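PDB 3TTG: putative aminomethyltransferase from Leptospirillum rubarum, which probably binds a folate cofactor and may transfer one-carbon units, as related aminomethyltransferases of the glycine cleavage T-protein family do. Local coordinates for residues A[90-95]-A[170-175]. Sequence-based numbering, arbitrary orientation. Where two conformers were deposited one is given.
Sequences DAWCGN and YVLIHP
The imidazole of His174, which lies against the indole of Trp92, is tethered at NE2 by a hydrogen bond to OD2 of Asp189 on the neighbouring strand 187-193. That bond probably restricts rotation of the imidazole about its last torsion. No hydrogen bond joins 90-95 to 170-175, so the contact rests on ring and apolar packing. Trp92 CZ2 stands 3.2 Å above the His174 ring plane, near the rim, and approaches His174 ND1 to 3.3 Å. The centroids of the indole six-membered ring and the imidazole are 4.2 Å apart with planes at 36°, an oblique pairing. With CG anti to its carbonyl carbon (chi1 -64°), Trp92 carries the indole across the gap to His174 and Pro175. Both segments belong to the folate-binding region of the T-protein family but to different sheets: 87-96 to a five-stranded antiparallel one, 170-173 to a mixed one. Across this interface the nearest CA atoms, of Trp92 and Leu172, remain 8.1 Å apart, leaving side chains to bridge the layers. Leu172 CD2 meets Trp92 CB at 3.8 Å, while Pro175 CD approaches CZ3 of the indole obliquely at 3.4 Å. An alanine in place of Trp92 would probably leave the imidazole face and Pro175 without their shared partner from 90-95. Tyr77 of strand 75-81 also meets the indole, with planes at about 50°.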
# COMPACT_ATOMS: atom_id res chain seq x y z
N ASP A 90 -6.77 -5.35 -0.65
CA ASP A 90 -6.21 -4.63 -1.77
C ASP A 90 -5.33 -5.66 -2.49
O ASP A 90 -5.07 -6.72 -1.95
CB ASP A 90 -5.48 -3.34 -1.38
CG ASP A 90 -4.17 -3.52 -0.62
OD1 ASP A 90 -3.82 -4.65 -0.33
OD2 ASP A 90 -3.44 -2.55 -0.46
N ALA A 91 -4.99 -5.44 -3.73
CA ALA A 91 -4.05 -6.29 -4.46
C ALA A 91 -3.35 -5.50 -5.57
O ALA A 91 -3.98 -4.65 -6.20
CB ALA A 91 -4.77 -7.49 -5.08
N TRP A 92 -2.13 -5.89 -5.89
CA TRP A 92 -1.43 -5.48 -7.10
C TRP A 92 -1.79 -6.53 -8.12
O TRP A 92 -1.79 -7.73 -7.79
CB TRP A 92 0.09 -5.35 -6.89
CG TRP A 92 0.43 -4.28 -5.93
CD1 TRP A 92 0.80 -4.43 -4.63
CD2 TRP A 92 0.24 -2.87 -6.13
NE1 TRP A 92 0.87 -3.21 -4.00
CE2 TRP A 92 0.57 -2.23 -4.91
CE3 TRP A 92 -0.07 -2.08 -7.25
CZ2 TRP A 92 0.56 -0.83 -4.77
CZ3 TRP A 92 -0.14 -0.70 -7.09
CH2 TRP A 92 0.22 -0.08 -5.87
N CYS A 93 -2.12 -6.09 -9.33
CA CYS A 93 -2.61 -6.95 -10.40
C CYS A 93 -1.75 -6.79 -11.65
O CYS A 93 -1.61 -5.68 -12.16
CB CYS A 93 -4.08 -6.66 -10.71
SG CYS A 93 -5.14 -6.43 -9.26
N GLY A 94 -1.27 -7.92 -12.17
CA GLY A 94 -0.48 -7.98 -13.38
C GLY A 94 -0.97 -9.04 -14.34
O GLY A 94 -1.68 -9.94 -13.94
N ASN A 95 -0.56 -8.98 -15.60
CA ASN A 95 -0.87 -9.98 -16.62
C ASN A 95 0.40 -10.58 -17.16
O ASN A 95 1.34 -9.84 -17.45
CB ASN A 95 -1.63 -9.35 -17.80
CG ASN A 95 -2.86 -8.60 -17.41
OD1 ASN A 95 -3.98 -9.12 -17.46
ND2 ASN A 95 -2.68 -7.36 -17.01
N TYR A 170 9.40 -12.16 -10.67
CA TYR A 170 8.67 -11.00 -11.19
C TYR A 170 9.10 -9.71 -10.54
O TYR A 170 9.52 -9.70 -9.38
CB TYR A 170 7.14 -11.16 -10.92
CG TYR A 170 6.52 -12.42 -11.47
CD1 TYR A 170 6.02 -12.46 -12.78
CD2 TYR A 170 6.54 -13.61 -10.76
CE1 TYR A 170 5.52 -13.63 -13.32
CE2 TYR A 170 6.06 -14.80 -11.31
CZ TYR A 170 5.57 -14.81 -12.60
OH TYR A 170 5.09 -15.96 -13.18
N VAL A 171 8.88 -8.60 -11.23
CA VAL A 171 9.11 -7.30 -10.63
C VAL A 171 7.86 -6.48 -10.79
O VAL A 171 7.34 -6.35 -11.89
CB VAL A 171 10.33 -6.53 -11.18
CG1 VAL A 171 10.57 -5.25 -10.38
CG2 VAL A 171 11.57 -7.39 -11.14
N LEU A 172 7.41 -5.90 -9.70
CA LEU A 172 6.30 -4.97 -9.63
C LEU A 172 6.89 -3.59 -9.39
O LEU A 172 7.51 -3.38 -8.31
CB LEU A 172 5.33 -5.28 -8.48
CG LEU A 172 4.43 -6.54 -8.54
CD1 LEU A 172 5.24 -7.81 -8.73
CD2 LEU A 172 3.63 -6.67 -7.25
N ILE A 173 6.64 -2.63 -10.28
CA ILE A 173 7.01 -1.24 -10.02
C ILE A 173 5.72 -0.54 -9.81
O ILE A 173 4.91 -0.47 -10.73
CB ILE A 173 7.88 -0.54 -11.06
CG1 ILE A 173 9.08 -1.37 -11.52
CG2 ILE A 173 8.31 0.83 -10.54
CD1 ILE A 173 9.98 -1.74 -10.55
N HIS A 174 5.50 -0.03 -8.62
CA HIS A 174 4.23 0.62 -8.30
C HIS A 174 4.03 1.89 -9.13
O HIS A 174 5.00 2.58 -9.51
CB HIS A 174 4.18 1.04 -6.81
CG HIS A 174 4.17 -0.04 -5.78
ND1 HIS A 174 3.70 0.19 -4.51
CD2 HIS A 174 4.67 -1.30 -5.83
CE1 HIS A 174 3.93 -0.93 -3.82
NE2 HIS A 174 4.49 -1.85 -4.58
N PRO A 175 2.79 2.34 -9.28
CA PRO A 175 2.59 3.72 -9.78
C PRO A 175 3.22 4.70 -8.82
O PRO A 175 3.26 4.45 -7.60
CB PRO A 175 1.06 3.88 -9.82
CG PRO A 175 0.52 2.76 -9.11
CD PRO A 175 1.52 1.70 -8.90